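PDB 3CM0: adenylate kinase from Thermus thermophilus, which catalyses the reversible transfer of the terminal phosphate of ATP to AMP, giving two ADP, and so supports adenine nucleotide metabolism and cellular energy balance. Local coordinates for residues L33-I38 and E70-E75; G4-F9 and V80-F85. All blocks are in the same frame, centred on the assembly; numbering follows the deposited sequence.

Contact 1 (L33-I38 and E70-E75)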
ATOM      1  N   LEU A  33      -8.393  -0.632  -2.004  1.00 23.65           N
ATOM      2  CA  LEU A  33      -8.814  -0.615  -0.627  1.00 24.04           C
ATOM      3  C   LEU A  33      -7.975   0.268   0.291  1.00 30.04           C
ATOM      4  O   LEU A  33      -6.766   0.409   0.124  1.00 31.11           O
ATOM      5  CB  LEU A  33      -8.811  -2.041  -0.073  1.00 19.50           C
ATOM      6  CG  LEU A  33      -9.561  -3.102  -0.871  1.00 28.62           C
ATOM      7  CD1 LEU A  33      -9.605  -4.381  -0.057  1.00 26.20           C
ATOM      8  CD2 LEU A  33     -10.961  -2.615  -1.206  1.00 33.40           C
ATOM      9  N   SER A  34      -8.640   0.862   1.270  1.00 33.45           N
ATOM     10  CA  SER A  34      -7.959   1.675   2.268  1.00 35.92           C
ATOM     11  C   SER A  34      -8.607   1.286   3.582  1.00 36.28           C
ATOM     12  O   SER A  34      -9.794   1.578   3.814  1.00 31.20           O
ATOM     13  CB  SER A  34      -8.165   3.178   2.029  1.00 37.42           C
ATOM     14  OG  SER A  34      -7.888   3.892   3.234  1.00 39.11           O
ATOM     15  N   THR A  35      -7.848   0.605   4.433  1.00 37.02           N
ATOM     16  CA  THR A  35      -8.390   0.189   5.719  1.00 42.57           C
ATOM     17  C   THR A  35      -8.811   1.440   6.514  1.00 39.31           C
ATOM     18  O   THR A  35      -9.904   1.486   7.088  1.00 38.17           O
ATOM     19  CB  THR A  35      -7.347  -0.692   6.518  1.00 44.32           C
ATOM     20  OG1 THR A  35      -6.138   0.045   6.762  1.00 40.74           O
ATOM     21  CG2 THR A  35      -6.986  -1.942   5.706  1.00 43.48           C
ATOM     22  N   GLY A  36      -7.960   2.464   6.513  1.00 38.51           N
ATOM     23  CA  GLY A  36      -8.285   3.688   7.232  1.00 36.15           C
ATOM     24  C   GLY A  36      -9.593   4.336   6.782  1.00 31.39           C
ATOM     25  O   GLY A  36     -10.417   4.732   7.613  1.00 30.87           O
ATOM     26  N   ASP A  37      -9.789   4.464   5.470  1.00 31.77           N
ATOM     27  CA  ASP A  37     -11.016   5.080   4.942  1.00 35.23           C
ATOM     28  C   ASP A  37     -12.294   4.325   5.312  1.00 31.14           C
ATOM     29  O   ASP A  37     -13.301   4.916   5.725  1.00 33.49           O
ATOM     30  CB  ASP A  37     -10.946   5.200   3.414  1.00 34.66           C
ATOM     31  CG  ASP A  37      -9.909   6.210   2.949  1.00 39.02           C
ATOM     32  OD1 ASP A  37      -9.572   7.112   3.743  1.00 40.07           O
ATOM     33  OD2 ASP A  37      -9.439   6.112   1.788  1.00 38.68           O
ATOM     34  N   ILE A  38     -12.266   3.011   5.149  1.00 37.36           N
ATOM     35  CA  ILE A  38     -13.439   2.192   5.459  1.00 31.86           C
ATOM     36  C   ILE A  38     -13.876   2.382   6.915  1.00 33.38           C
ATOM     37  O   ILE A  38     -15.053   2.627   7.213  1.00 32.06           O
ATOM     38  CB  ILE A  38     -13.105   0.703   5.173  1.00 44.84           C
ATOM     39  CG1 ILE A  38     -12.628   0.573   3.723  1.00 44.34           C
ATOM     40  CG2 ILE A  38     -14.302  -0.181   5.441  1.00 39.79           C
ATOM     41  CD1 ILE A  38     -11.985  -0.762   3.399  1.00 45.74           C
ATOM     42  N   GLU A  70     -11.050  -8.653   8.837  1.00 17.71           N
ATOM     43  CA  GLU A  70     -12.498  -8.846   8.672  1.00 16.72           C
ATOM     44  C   GLU A  70     -13.050  -7.811   7.666  1.00 16.54           C
ATOM     45  O   GLU A  70     -13.842  -8.149   6.763  1.00 19.59           O
ATOM     46  CB  GLU A  70     -13.213  -8.691  10.020  1.00 17.56           C
ATOM     47  CG  GLU A  70     -14.777  -8.587   9.875  1.00 22.20           C
ATOM     48  CD  GLU A  70     -15.382  -9.845   9.306  1.00 17.85           C
ATOM     49  OE1 GLU A  70     -14.816 -10.927   9.573  1.00 17.65           O
ATOM     50  OE2 GLU A  70     -16.432  -9.778   8.620  1.00 19.16           O
ATOM     51  N   LEU A  71     -12.636  -6.551   7.821  1.00 15.65           N
ATOM     52  CA  LEU A  71     -13.081  -5.499   6.905  1.00 14.93           C
ATOM     53  C   LEU A  71     -12.617  -5.763   5.487  1.00 18.59           C
ATOM     54  O   LEU A  71     -13.331  -5.479   4.541  1.00 16.53           O
ATOM     55  CB  LEU A  71     -12.578  -4.132   7.354  1.00 15.34           C
ATOM     56  CG  LEU A  71     -13.252  -3.578   8.607  1.00 25.46           C
ATOM     57  CD1 LEU A  71     -12.650  -2.233   8.982  1.00 31.07           C
ATOM     58  CD2 LEU A  71     -14.757  -3.449   8.360  1.00 26.63           C
ATOM     59  N   ILE A  72     -11.389  -6.262   5.329  1.00 14.69           N
ATOM     60  CA  ILE A  72     -10.922  -6.574   3.991  1.00 12.93           C
ATOM     61  C   ILE A  72     -11.770  -7.724   3.398  1.00 12.82           C
ATOM     62  O   ILE A  72     -12.146  -7.698   2.202  1.00 17.81           O
ATOM     63  CB  ILE A  72      -9.419  -6.966   4.026  1.00 16.49           C
ATOM     64  CG1 ILE A  72      -8.590  -5.728   4.381  1.00 16.68           C
ATOM     65  CG2 ILE A  72      -8.991  -7.547   2.659  1.00 12.10           C
ATOM     66  CD1 ILE A  72      -7.086  -6.053   4.665  1.00 12.69           C
ATOM     67  N   ARG A  73     -12.095  -8.723   4.214  1.00 14.93           N
ATOM     68  CA  ARG A  73     -12.920  -9.828   3.687  1.00 14.97           C
ATOM     69  C   ARG A  73     -14.290  -9.257   3.242  1.00 16.41           C
ATOM     70  O   ARG A  73     -14.829  -9.610   2.174  1.00 18.89           O
ATOM     71  CB  ARG A  73     -13.102 -10.923   4.766  1.00 14.75           C
ATOM     72  CG  ARG A  73     -13.918 -12.183   4.283  1.00 17.95           C
ATOM     73  CD  ARG A  73     -13.759 -13.420   5.207  1.00 18.58           C
ATOM     74  NE  ARG A  73     -14.227 -13.239   6.581  1.00 26.55           N
ATOM     75  CZ  ARG A  73     -13.976 -14.092   7.574  1.00 32.07           C
ATOM     76  NH1 ARG A  73     -13.259 -15.183   7.346  1.00 33.41           N
ATOM     77  NH2 ARG A  73     -14.435 -13.855   8.796  1.00 28.02           N
ATOM     78  N   GLU A  74     -14.858  -8.375   4.052  1.00 17.97           N
ATOM     79  CA  GLU A  74     -16.174  -7.757   3.715  1.00 16.44           C
ATOM     80  C   GLU A  74     -16.129  -6.912   2.448  1.00 22.95           C
ATOM     81  O   GLU A  74     -17.173  -6.634   1.823  1.00 20.28           O
ATOM     82  CB  GLU A  74     -16.637  -6.880   4.869  1.00 16.11           C
ATOM     83  CG  GLU A  74     -16.919  -7.680   6.136  1.00 16.64           C
ATOM     84  CD  GLU A  74     -17.352  -6.789   7.297  1.00 17.78           C
ATOM     85  OE1 GLU A  74     -17.772  -5.623   7.049  1.00 18.57           O
ATOM     86  OE2 GLU A  74     -17.297  -7.262   8.464  1.00 17.46           O
ATOM     87  N   GLU A  75     -14.900  -6.503   2.096  1.00 19.76           N
ATOM     88  CA  GLU A  75     -14.585  -5.663   0.942  1.00 26.45           C
ATOM     89  C   GLU A  75     -13.946  -6.366  -0.237  1.00 35.39           C
ATOM     90  O   GLU A  75     -13.846  -5.759  -1.301  1.00 34.95           O
ATOM     91  CB  GLU A  75     -13.640  -4.518   1.346  1.00 33.64           C
ATOM     92  CG  GLU A  75     -14.192  -3.490   2.308  1.00 43.80           C
ATOM     93  CD  GLU A  75     -15.097  -2.489   1.624  1.00 43.66           C
ATOM     94  OE1 GLU A  75     -14.712  -1.974   0.544  1.00 35.83           O
ATOM     95  OE2 GLU A  75     -16.185  -2.223   2.172  1.00 48.61           O
TER
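Ile38 and Glu75 meet because of two torsions: CD1 of Ile38 is carried out on an extended branch (chi2 167°), while the chain of Glu75 bends at chi2 (-79°), placing Glu75 CD 4.0 Å from Ile38 CD1. The two side chains slide past each other in opposite directions, and Ile38 CD1 lies 3.7 Å from Glu75 CG, the shortest approach between the segments. The aliphatic part and the carboxylate carbon of the glutamate thus both pack on this methyl. Leu33 also runs past Glu75 in the opposite sense, with CD2 4.2 Å from Glu75 CB. Its other methyl reaches the preceding turn, where Leu33 CD1 is 4.2 Å from Ile72 CG2. Ile72 also meets Thr35, CD1 to CG2 at 4.2 Å, and a looser pair, Ile38 CG2 to Leu71 CD2 at 4.4 Å, extends the apolar patch. No hydrogen bond crosses between the segments; van der Waals packing carries the contact, with 326 Å² buried. The carboxylate of Glu75 makes a long, weak ion pair with Lys31. On the other segment, Ser34 is the N-cap of helix 35-44: its OG accepts from Asp37 N at 3.0 Å, with an N-H...O angle of 164°, which fixes the helix start. Thr35, a predicted AMP-binding residue, opens that helix and touches Arg87, also predicted to bind AMP. The arrangement sets Leu33 and the first turn of helix 35-44, at the start of the NMP-binding region, against helix 65-75, beside the predicted AMP site of the adenylate kinase fold.

Contact 2 (G4-F9 and V80-F85); sequences GQAVIF and VIFDGF
Phe9, Phe82 and Val80 have the most surface buried where strand 4-9 runs beside strand 80-83, two neighbours in the five-stranded parallel sheet of the P-loop NTPase fold, with strand order 2-3-1-4-5. The strand directions differ by only 15°, so the pair is close to parallel, and four backbone hydrogen bonds set the register. Val80 uses both its polar backbone atoms: its N donates to Gln5 O at 3.0 Å, and its O accepts from Val7 N, also at 3.0 Å. Phe82, two residues on, does the same, its N lying 2.9 Å from Val7 O (N-H...O angle 165°) and its O 2.9 Å from Phe9 N. On the face with Ala6 and Ile8, Val80 CG1 sits between the backbone N and carbonyl carbon (chi1 59°), which brings it 3.6 Å from Ala6 CB. Val80 CG2 lies over one face of the Phe82 ring, offset toward its rim, while Ala6 CB stands at the ring edge. Ile8 crosses Phe82 obliquely, CG1 to CD2 at 4.0 Å, and Leu95 of helix 89-101 covers both. Phe9 points to the other face, where its CD2 is 3.9 Å from Ile81 CG2 and helix 17-28, which follows the P-loop, packs on both through Ala21 and Leu24. At the strand end, Asp83 projects to this same face and forms salt bridges with Lys17, a predicted ATP-binding residue, and Lys32. Phe9 O and Gly84 N, 4.3 Å apart, are both buried and have no hydrogen-bonding partner in the model.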
ATOM      1  N   GLY A   4     -10.660 -14.483  -8.060  1.00 26.65           N
ATOM      2  CA  GLY A   4     -10.393 -13.068  -7.967  1.00 21.71           C
ATOM      3  C   GLY A   4      -8.931 -12.833  -8.235  1.00 14.60           C
ATOM      4  O   GLY A   4      -8.149 -13.779  -8.402  1.00 19.71           O
ATOM      5  N   GLN A   5      -8.569 -11.558  -8.296  1.00 19.28           N
ATOM      6  CA  GLN A   5      -7.183 -11.185  -8.537  1.00 20.10           C
ATOM      7  C   GLN A   5      -6.808 -10.035  -7.620  1.00 15.70           C
ATOM      8  O   GLN A   5      -7.599  -9.114  -7.375  1.00 16.47           O
ATOM      9  CB  GLN A   5      -6.992 -10.774  -9.998  1.00 26.80           C
ATOM     10  CG  GLN A   5      -7.287 -11.888 -10.960  1.00 29.92           C
ATOM     11  CD  GLN A   5      -7.032 -11.497 -12.399  1.00 38.50           C
ATOM     12  OE1 GLN A   5      -7.319 -10.372 -12.805  1.00 40.24           O
ATOM     13  NE2 GLN A   5      -6.503 -12.432 -13.184  1.00 42.44           N
ATOM     14  N   ALA A   6      -5.596 -10.086  -7.078  1.00 15.86           N
ATOM     15  CA  ALA A   6      -5.177  -9.010  -6.192  1.00 10.26           C
ATOM     16  C   ALA A   6      -3.809  -8.491  -6.618  1.00 12.55           C
ATOM     17  O   ALA A   6      -3.020  -9.228  -7.205  1.00 14.10           O
ATOM     18  CB  ALA A   6      -5.077  -9.534  -4.729  1.00 14.11           C
ATOM     19  N   VAL A   7      -3.583  -7.208  -6.345  1.00 10.28           N
ATOM     20  CA  VAL A   7      -2.261  -6.606  -6.547  1.00 11.68           C
ATOM     21  C   VAL A   7      -1.912  -5.799  -5.309  1.00 11.93           C
ATOM     22  O   VAL A   7      -2.747  -5.076  -4.770  1.00 11.48           O
ATOM     23  CB  VAL A   7      -2.196  -5.678  -7.783  1.00 11.71           C
ATOM     24  CG1 VAL A   7      -0.757  -5.106  -7.906  1.00 15.08           C
ATOM     25  CG2 VAL A   7      -2.500  -6.478  -9.044  1.00 10.26           C
ATOM     26  N   ILE A   8      -0.662  -5.924  -4.836  1.00 10.00           N
ATOM     27  CA  ILE A   8      -0.210  -5.185  -3.688  1.00  7.59           C
ATOM     28  C   ILE A   8       0.894  -4.246  -4.146  1.00  9.12           C
ATOM     29  O   ILE A   8       1.760  -4.667  -4.908  1.00 12.13           O
ATOM     30  CB  ILE A   8       0.390  -6.156  -2.618  1.00  9.46           C
ATOM     31  CG1 ILE A   8      -0.737  -7.021  -2.020  1.00  8.91           C
ATOM     32  CG2 ILE A   8       1.069  -5.377  -1.529  1.00 11.04           C
ATOM     33  CD1 ILE A   8      -0.206  -8.256  -1.141  1.00  9.09           C
ATOM     34  N   PHE A   9       0.832  -2.987  -3.726  1.00  8.95           N
ATOM     35  CA  PHE A   9       1.898  -2.013  -4.079  1.00  9.37           C
ATOM     36  C   PHE A   9       2.744  -1.631  -2.866  1.00 12.48           C
ATOM     37  O   PHE A   9       2.202  -1.265  -1.824  1.00 12.41           O
ATOM     38  CB  PHE A   9       1.276  -0.700  -4.627  1.00 11.48           C
ATOM     39  CG  PHE A   9       0.829  -0.785  -6.041  1.00 15.43           C
ATOM     40  CD1 PHE A   9       1.619  -0.255  -7.062  1.00 17.92           C
ATOM     41  CD2 PHE A   9      -0.382  -1.392  -6.377  1.00 13.99           C
ATOM     42  CE1 PHE A   9       1.190  -0.319  -8.384  1.00 19.22           C
ATOM     43  CE2 PHE A   9      -0.808  -1.459  -7.693  1.00 17.74           C
ATOM     44  CZ  PHE A   9      -0.029  -0.926  -8.698  1.00 18.65           C
ATOM     45  N   VAL A  80      -8.969  -6.548  -6.585  1.00 11.18           N
ATOM     46  CA  VAL A  80      -8.636  -5.637  -5.513  1.00  9.52           C
ATOM     47  C   VAL A  80      -7.153  -5.239  -5.543  1.00 11.31           C
ATOM     48  O   VAL A  80      -6.297  -6.070  -5.908  1.00 12.44           O
ATOM     49  CB  VAL A  80      -8.926  -6.333  -4.137  1.00 20.51           C
ATOM     50  CG1 VAL A  80      -8.087  -7.642  -4.032  1.00 15.16           C
ATOM     51  CG2 VAL A  80      -8.620  -5.412  -2.983  1.00 25.67           C
ATOM     52  N   ILE A  81      -6.909  -4.001  -5.116  1.00 13.42           N
ATOM     53  CA  ILE A  81      -5.561  -3.407  -4.984  1.00  8.20           C
ATOM     54  C   ILE A  81      -5.355  -2.941  -3.553  1.00 14.42           C
ATOM     55  O   ILE A  81      -6.246  -2.358  -2.908  1.00 14.24           O
ATOM     56  CB  ILE A  81      -5.375  -2.228  -5.991  1.00 12.04           C
ATOM     57  CG1 ILE A  81      -5.169  -2.821  -7.397  1.00 13.55           C
ATOM     58  CG2 ILE A  81      -4.230  -1.349  -5.585  1.00 16.97           C
ATOM     59  CD1 ILE A  81      -5.005  -1.743  -8.512  1.00 19.18           C
ATOM     60  N   PHE A  82      -4.166  -3.268  -3.029  1.00 12.29           N
ATOM     61  CA  PHE A  82      -3.760  -2.870  -1.708  1.00 10.40           C
ATOM     62  C   PHE A  82      -2.629  -1.875  -1.885  1.00 15.41           C
ATOM     63  O   PHE A  82      -1.695  -2.153  -2.610  1.00 14.81           O
ATOM     64  CB  PHE A  82      -3.256  -4.090  -0.929  1.00  8.77           C
ATOM     65  CG  PHE A  82      -4.374  -5.080  -0.620  1.00  8.58           C
ATOM     66  CD1 PHE A  82      -5.179  -4.888   0.497  1.00 14.42           C
ATOM     67  CD2 PHE A  82      -4.599  -6.173  -1.453  1.00 12.11           C
ATOM     68  CE1 PHE A  82      -6.203  -5.785   0.791  1.00 14.34           C
ATOM     69  CE2 PHE A  82      -5.635  -7.088  -1.168  1.00 18.28           C
ATOM     70  CZ  PHE A  82      -6.427  -6.886  -0.039  1.00 11.29           C
ATOM     71  N   ASP A  83      -2.727  -0.738  -1.210  1.00 13.75           N
ATOM     72  CA  ASP A  83      -1.712   0.310  -1.296  1.00 20.81           C
ATOM     73  C   ASP A  83      -1.661   0.834   0.150  1.00 20.09           C
ATOM     74  O   ASP A  83      -2.596   1.468   0.615  1.00 37.07           O
ATOM     75  CB  ASP A  83      -2.223   1.369  -2.287  1.00 20.98           C
ATOM     76  CG  ASP A  83      -1.376   2.613  -2.317  1.00 31.32           C
ATOM     77  OD1 ASP A  83      -0.147   2.497  -2.143  1.00 27.85           O
ATOM     78  OD2 ASP A  83      -1.956   3.699  -2.529  1.00 33.78           O
ATOM     79  N   GLY A  84      -0.597   0.532   0.861  1.00 26.76           N
ATOM     80  CA  GLY A  84      -0.528   0.945   2.250  1.00 31.22           C
ATOM     81  C   GLY A  84      -0.842  -0.210   3.205  1.00 38.64           C
ATOM     82  O   GLY A  84      -0.980   0.002   4.421  1.00 33.85           O
ATOM     83  N   PHE A  85      -0.975  -1.419   2.642  1.00 32.17           N
ATOM     84  CA  PHE A  85      -1.251  -2.648   3.390  1.00 22.95           C
ATOM     85  C   PHE A  85      -0.745  -3.844   2.559  1.00 18.70           C
ATOM     86  O   PHE A  85      -0.898  -3.860   1.344  1.00 17.10           O
ATOM     87  CB  PHE A  85      -2.760  -2.801   3.668  1.00 21.37           C
ATOM     88  CG  PHE A  85      -3.094  -3.918   4.603  1.00 20.32           C
ATOM     89  CD1 PHE A  85      -3.345  -5.188   4.118  1.00 16.97           C
ATOM     90  CD2 PHE A  85      -3.131  -3.703   5.981  1.00 19.49           C
ATOM     91  CE1 PHE A  85      -3.625  -6.247   4.984  1.00 20.04           C
ATOM     92  CE2 PHE A  85      -3.407  -4.753   6.852  1.00 18.89           C
ATOM     93  CZ  PHE A  85      -3.655  -6.024   6.352  1.00 17.00           C
TER

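How the contacts relate
The centres of contacts 1 and 2 lie 12 Å apart, and their segments touch directly. Leu33 N is 2.9 Å from Ile81 O, a probable hydrogen bond that ties the residue just before the NMP-binding region to the edge of strand 79-83. Leu33 CD1 also packs on Val80 CG2 at 3.3 Å, while Ile72 CD1 approaches Phe85 CE1 at 3.5 Å. Along the chain, contact 1 is nested within the loop closed by contact 2, and helix 65-75 leads into strand 79-83. Both contacts border the predicted AMP site: contact 1 contributes Thr35, contact 2 Gly84 and Phe85, and Arg87, which touches Thr35 of contact 1, donates a hydrogen bond from NH1 to Gly84 O of contact 2.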